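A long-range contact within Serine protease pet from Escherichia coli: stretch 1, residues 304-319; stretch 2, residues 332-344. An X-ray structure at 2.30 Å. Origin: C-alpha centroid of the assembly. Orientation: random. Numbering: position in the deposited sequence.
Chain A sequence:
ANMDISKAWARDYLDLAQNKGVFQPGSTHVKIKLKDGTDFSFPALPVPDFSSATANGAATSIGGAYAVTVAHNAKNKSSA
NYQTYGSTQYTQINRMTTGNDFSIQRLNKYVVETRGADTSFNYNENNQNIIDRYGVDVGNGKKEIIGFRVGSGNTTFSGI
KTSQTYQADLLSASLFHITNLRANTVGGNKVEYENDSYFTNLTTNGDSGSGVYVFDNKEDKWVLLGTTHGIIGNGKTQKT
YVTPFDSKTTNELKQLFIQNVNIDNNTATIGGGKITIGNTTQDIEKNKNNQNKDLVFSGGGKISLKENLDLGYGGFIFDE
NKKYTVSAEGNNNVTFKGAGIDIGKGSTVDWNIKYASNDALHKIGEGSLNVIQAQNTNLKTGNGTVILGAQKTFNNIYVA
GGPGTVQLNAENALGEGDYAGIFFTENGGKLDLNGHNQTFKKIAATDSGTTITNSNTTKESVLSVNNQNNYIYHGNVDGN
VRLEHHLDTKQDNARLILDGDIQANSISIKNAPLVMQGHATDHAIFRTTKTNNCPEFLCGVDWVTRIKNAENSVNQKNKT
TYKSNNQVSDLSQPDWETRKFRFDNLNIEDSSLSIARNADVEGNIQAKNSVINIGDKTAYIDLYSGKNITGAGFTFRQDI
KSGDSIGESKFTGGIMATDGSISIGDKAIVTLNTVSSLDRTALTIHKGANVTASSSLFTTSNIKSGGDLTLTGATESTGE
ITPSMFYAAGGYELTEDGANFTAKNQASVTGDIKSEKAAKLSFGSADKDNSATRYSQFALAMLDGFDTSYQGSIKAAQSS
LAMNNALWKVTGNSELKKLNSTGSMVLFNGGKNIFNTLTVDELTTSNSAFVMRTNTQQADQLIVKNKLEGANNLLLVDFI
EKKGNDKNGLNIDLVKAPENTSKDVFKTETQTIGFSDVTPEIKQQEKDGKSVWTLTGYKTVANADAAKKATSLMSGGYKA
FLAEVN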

# COMPACT_ATOMS: atom_id res chain seq x y z
N SER A 304 -29.08 -15.16 -35.50
CA SER A 304 -30.16 -15.97 -34.94
C SER A 304 -29.90 -17.46 -35.06
O SER A 304 -29.58 -17.96 -36.13
N LEU A 305 -30.06 -18.18 -33.95
CA LEU A 305 -29.85 -19.62 -33.91
C LEU A 305 -31.19 -20.37 -33.90
O LEU A 305 -32.04 -20.11 -33.04
N LYS A 306 -31.37 -21.30 -34.86
CA LYS A 306 -32.58 -22.12 -34.95
C LYS A 306 -32.50 -23.37 -34.09
O LYS A 306 -33.45 -24.14 -34.00
N GLU A 307 -31.34 -23.59 -33.50
CA GLU A 307 -31.09 -24.82 -32.75
C GLU A 307 -29.80 -24.61 -32.00
O GLU A 307 -29.13 -23.60 -32.18
N ASN A 308 -29.46 -25.57 -31.15
CA ASN A 308 -28.18 -25.58 -30.50
C ASN A 308 -27.09 -25.54 -31.56
O ASN A 308 -27.19 -26.22 -32.58
N LEU A 309 -26.11 -24.68 -31.32
CA LEU A 309 -24.95 -24.57 -32.18
C LEU A 309 -23.72 -25.00 -31.39
O LEU A 309 -23.44 -24.47 -30.31
N ASP A 310 -23.02 -25.99 -31.92
CA ASP A 310 -21.79 -26.49 -31.35
C ASP A 310 -20.73 -26.29 -32.42
O ASP A 310 -20.76 -26.97 -33.46
N LEU A 311 -19.81 -25.36 -32.16
CA LEU A 311 -18.81 -24.96 -33.14
C LEU A 311 -17.56 -25.80 -33.02
O LEU A 311 -16.57 -25.51 -33.68
N GLY A 312 -17.61 -26.84 -32.20
CA GLY A 312 -16.44 -27.65 -31.93
C GLY A 312 -15.24 -26.82 -31.51
O GLY A 312 -15.26 -26.13 -30.48
N TYR A 313 -14.19 -26.85 -32.32
CA TYR A 313 -12.97 -26.12 -31.97
C TYR A 313 -13.05 -24.65 -32.38
O TYR A 313 -12.23 -23.84 -31.97
N GLY A 314 -14.04 -24.29 -33.19
CA GLY A 314 -14.26 -22.90 -33.55
C GLY A 314 -15.00 -22.12 -32.47
O GLY A 314 -15.56 -22.72 -31.55
N GLY A 315 -15.00 -20.79 -32.58
CA GLY A 315 -15.78 -19.91 -31.73
C GLY A 315 -16.15 -18.61 -32.43
O GLY A 315 -15.86 -18.45 -33.61
N PHE A 316 -16.78 -17.69 -31.70
CA PHE A 316 -17.23 -16.42 -32.26
C PHE A 316 -16.19 -15.31 -32.16
O PHE A 316 -15.68 -15.01 -31.08
N ILE A 317 -15.91 -14.68 -33.29
CA ILE A 317 -15.01 -13.55 -33.31
C ILE A 317 -15.71 -12.38 -33.95
O ILE A 317 -16.26 -12.50 -35.03
N PHE A 318 -15.68 -11.23 -33.27
CA PHE A 318 -16.39 -10.04 -33.73
C PHE A 318 -15.41 -8.94 -34.04
O PHE A 318 -14.41 -8.80 -33.36
N ASP A 319 -15.72 -8.14 -35.06
CA ASP A 319 -14.85 -7.03 -35.45
C ASP A 319 -15.03 -5.86 -34.49
O ASP A 319 -15.64 -6.01 -33.43
N ASN A 332 -37.06 -19.55 -28.47
CA ASN A 332 -36.69 -20.89 -28.03
C ASN A 332 -35.47 -20.93 -27.11
O ASN A 332 -34.82 -19.91 -26.87
N ASN A 333 -35.16 -22.11 -26.59
CA ASN A 333 -34.00 -22.27 -25.74
C ASN A 333 -32.84 -22.95 -26.47
O ASN A 333 -32.78 -24.17 -26.54
N VAL A 334 -31.92 -22.16 -27.02
CA VAL A 334 -30.75 -22.73 -27.68
C VAL A 334 -29.43 -22.39 -26.99
O VAL A 334 -29.25 -21.30 -26.42
N THR A 335 -28.49 -23.32 -27.04
CA THR A 335 -27.19 -23.11 -26.43
C THR A 335 -26.12 -22.92 -27.48
O THR A 335 -26.23 -23.40 -28.61
N PHE A 336 -25.08 -22.17 -27.12
CA PHE A 336 -23.89 -22.13 -27.93
C PHE A 336 -22.73 -22.78 -27.19
O PHE A 336 -22.62 -22.66 -25.97
N LYS A 337 -21.87 -23.45 -27.96
CA LYS A 337 -20.65 -24.03 -27.43
C LYS A 337 -19.54 -23.91 -28.46
O LYS A 337 -19.78 -24.08 -29.66
N GLY A 338 -18.33 -23.63 -27.98
CA GLY A 338 -17.16 -23.59 -28.84
C GLY A 338 -15.91 -23.10 -28.14
O GLY A 338 -15.74 -23.26 -26.94
N ALA A 339 -15.02 -22.48 -28.92
CA ALA A 339 -13.72 -22.02 -28.46
C ALA A 339 -13.86 -20.84 -27.51
O ALA A 339 -13.03 -20.61 -26.66
N GLY A 340 -14.95 -20.09 -27.67
CA GLY A 340 -15.25 -18.97 -26.81
C GLY A 340 -15.78 -17.81 -27.61
O GLY A 340 -16.28 -17.99 -28.73
N ILE A 341 -15.67 -16.62 -27.05
CA ILE A 341 -16.16 -15.42 -27.71
C ILE A 341 -15.06 -14.37 -27.66
O ILE A 341 -14.50 -14.11 -26.59
N ASP A 342 -14.72 -13.79 -28.81
CA ASP A 342 -13.66 -12.80 -28.91
C ASP A 342 -14.24 -11.55 -29.54
O ASP A 342 -14.51 -11.51 -30.74
N ILE A 343 -14.44 -10.51 -28.74
CA ILE A 343 -15.09 -9.29 -29.23
C ILE A 343 -14.07 -8.18 -29.39
O ILE A 343 -13.33 -7.86 -28.45
N GLY A 344 -14.08 -7.58 -30.58
CA GLY A 344 -13.22 -6.47 -30.91
C GLY A 344 -13.52 -5.19 -30.15
O GLY A 344 -14.64 -4.97 -29.67

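Parallel strands in register place paired side chains on a common face of the sheet, and this contact in the Serine protease pet shows how they use it. Two short parallel ladders pair Leu-309 and Asp-310 with Phe-336 and Lys-337, and Phe-316 to Phe-318 with Ile-341 to Ile-343; between them the register shifts by two residues.

Most of the apolar packing lies on the face that carries Leu-309, Phe-316, Phe-318, Phe-336, Ile-341 and Ile-343. Its centre is Phe-336, whose CB points to that face and whose ring, in the t rotamer (chi1 172°), ends nearer the first stretch. There it forms a face-to-face stack with Phe-316 (chi1 m), the centroids 4.0 Å apart and the planes at 17°; Phe-316 CZ lies 3.6 Å from Phe-336 CE1. Leu-311, with both chi angles between wells (-91°, -149°), meets the edge of the same ring, Leu-311 CG to Phe-336 CE1 at 3.6 Å, while Leu-309 (t, p) places CD2 3.8 Å from Phe-336 CD1. One aromatic side chain thus gathers neighbours from both ladders and bridges the register shift. Farther along, Phe-318 (m) rests against two isoleucines, both m, t: its CE1 is 4.1 Å from Ile-341 CG2 and its CD1 4.1 Å from Ile-343 CG1. Before the first ladder, Leu-305 (m, p) and Val-334 (m) point toward each other's stretch and meet at 3.8 Å, Leu-305 CB to Val-334 CG2.

Where the chain turns, small residues allow close approach. The CB of Ala-339 points toward the first stretch and comes within 3.3 Å of Tyr-313 O. A CB on Gly-338 would clash with Gly-314 O, and one on Gly-315 with Gly-340 O.

Polar contacts made by side chains are fewer. Asn-308 (m) has a CB directed sideways, yet its amide end reaches across, and OD1 accepts a hydrogen bond from Thr-335 N at 2.9 Å, extending the ladder with a side-chain carbonyl. Thr-335 (p) is tied back through water 1, whose O lies 2.8 Å from Thr-335 OG1 and donates to Leu-309 O at 2.9 Å. Asp-310 (t) spends OD1 within its own stretch, accepting a hydrogen bond from Gly-312 N at 2.9 Å, a residue of the type II' turn; its end nevertheless comes nearer the second stretch, where OD2 lies 4.0 Å from CD of the fully extended Lys-337, whose end leads away. On that same face Ile-317 (m, t) packs its CG1 4.0 Å from the CB of Asp-342 (t).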

# COMPACT_ATOMS: atom_id res chain seq x y z
CB SER A 304 -31.48 -15.64 -35.62
OG SER A 304 -32.51 -16.41 -35.04
CB LEU A 305 -29.02 -20.00 -32.68
CG LEU A 305 -27.49 -20.03 -32.78
CD1 LEU A 305 -26.97 -18.88 -33.62
CD2 LEU A 305 -26.88 -20.01 -31.40
CB LYS A 306 -32.85 -22.56 -36.39
CG LYS A 306 -32.57 -21.52 -37.45
CD LYS A 306 -31.94 -22.18 -38.68
CE LYS A 306 -32.96 -22.68 -39.67
NZ LYS A 306 -32.28 -23.23 -40.87
CB GLU A 307 -30.99 -26.03 -33.70
CG GLU A 307 -30.01 -25.80 -34.85
CD GLU A 307 -29.93 -26.96 -35.85
OE1 GLU A 307 -30.96 -27.64 -36.08
OE2 GLU A 307 -28.84 -27.17 -36.41
CB ASN A 308 -28.03 -26.81 -29.61
CG ASN A 308 -28.98 -26.77 -28.44
OD1 ASN A 308 -29.61 -25.75 -28.19
ND2 ASN A 308 -29.10 -27.89 -27.73
CB LEU A 309 -24.80 -23.14 -32.72
CG LEU A 309 -23.57 -22.96 -33.65
CD1 LEU A 309 -23.79 -23.68 -35.00
CD2 LEU A 309 -23.22 -21.50 -33.86
CB ASP A 310 -21.89 -27.97 -30.94
CG ASP A 310 -20.64 -28.45 -30.17
OD1 ASP A 310 -19.58 -27.80 -30.27
OD2 ASP A 310 -20.72 -29.49 -29.46
CB LEU A 311 -18.45 -23.49 -33.00
CG LEU A 311 -19.22 -22.42 -33.79
CD1 LEU A 311 -18.30 -21.26 -34.12
CD2 LEU A 311 -19.88 -22.97 -35.06
CB TYR A 313 -11.76 -26.79 -32.63
CG TYR A 313 -11.47 -28.19 -32.14
CD1 TYR A 313 -11.47 -28.48 -30.79
CD2 TYR A 313 -11.19 -29.22 -33.03
CE1 TYR A 313 -11.20 -29.76 -30.32
CE2 TYR A 313 -10.91 -30.51 -32.56
CZ TYR A 313 -10.92 -30.76 -31.20
OH TYR A 313 -10.65 -32.02 -30.71
CB PHE A 316 -18.51 -15.93 -31.55
CG PHE A 316 -19.75 -16.71 -31.90
CD1 PHE A 316 -19.76 -17.60 -32.96
CD2 PHE A 316 -20.92 -16.52 -31.16
CE1 PHE A 316 -20.91 -18.31 -33.28
CE2 PHE A 316 -22.08 -17.23 -31.47
CZ PHE A 316 -22.08 -18.12 -32.53
CB ILE A 317 -13.70 -13.87 -34.06
CG1 ILE A 317 -12.92 -14.98 -33.35
CG2 ILE A 317 -12.85 -12.61 -34.25
CD1 ILE A 317 -11.53 -15.31 -34.02
CB PHE A 318 -17.38 -9.57 -32.66
CG PHE A 318 -18.51 -10.52 -32.42
CD1 PHE A 318 -18.38 -11.56 -31.52
CD2 PHE A 318 -19.70 -10.38 -33.12
CE1 PHE A 318 -19.42 -12.43 -31.32
CE2 PHE A 318 -20.74 -11.25 -32.91
CZ PHE A 318 -20.60 -12.27 -32.02
CB ASP A 319 -15.12 -6.61 -36.89
CG ASP A 319 -16.53 -6.11 -37.10
OD1 ASP A 319 -17.38 -6.35 -36.22
OD2 ASP A 319 -16.81 -5.48 -38.14
CB ASN A 332 -36.43 -21.77 -29.26
CG ASN A 332 -37.70 -22.03 -30.04
OD1 ASN A 332 -38.43 -22.96 -29.74
ND2 ASN A 332 -37.99 -21.18 -31.03
CB ASN A 333 -34.38 -23.05 -24.50
CG ASN A 333 -35.36 -22.31 -23.63
OD1 ASN A 333 -35.42 -21.07 -23.65
ND2 ASN A 333 -36.15 -23.04 -22.86
CB VAL A 334 -30.66 -22.29 -29.17
CG1 VAL A 334 -31.91 -22.69 -29.92
CG2 VAL A 334 -30.46 -20.79 -29.27
CB THR A 335 -26.81 -24.29 -25.51
OG1 THR A 335 -26.65 -25.47 -26.29
CG2 THR A 335 -27.91 -24.52 -24.45
CB PHE A 336 -23.51 -20.71 -28.30
CG PHE A 336 -22.16 -20.60 -28.97
CD1 PHE A 336 -21.97 -21.09 -30.26
CD2 PHE A 336 -21.10 -20.01 -28.32
CE1 PHE A 336 -20.75 -20.99 -30.88
CE2 PHE A 336 -19.85 -19.90 -28.93
CZ PHE A 336 -19.68 -20.39 -30.22
CB LYS A 337 -20.85 -25.50 -27.06
CG LYS A 337 -19.60 -26.16 -26.50
CD LYS A 337 -19.87 -27.58 -26.06
CE LYS A 337 -18.62 -28.21 -25.46
NZ LYS A 337 -18.91 -29.54 -24.85
CB ALA A 339 -12.86 -21.64 -29.65
CB ILE A 341 -17.45 -14.90 -27.03
CG1 ILE A 341 -18.54 -15.98 -27.06
CG2 ILE A 341 -17.92 -13.59 -27.68
CD1 ILE A 341 -19.86 -15.56 -26.41
CB ASP A 342 -12.48 -13.36 -29.74
CG ASP A 342 -11.29 -12.39 -29.83
OD1 ASP A 342 -11.28 -11.36 -29.13
OD2 ASP A 342 -10.33 -12.69 -30.61
CB ILE A 343 -16.20 -8.78 -28.27
CG1 ILE A 343 -17.22 -9.88 -27.95
CG2 ILE A 343 -16.88 -7.54 -28.85
CD1 ILE A 343 -18.11 -9.53 -26.70
O HOH W 1 -24.43 -25.89 -27.94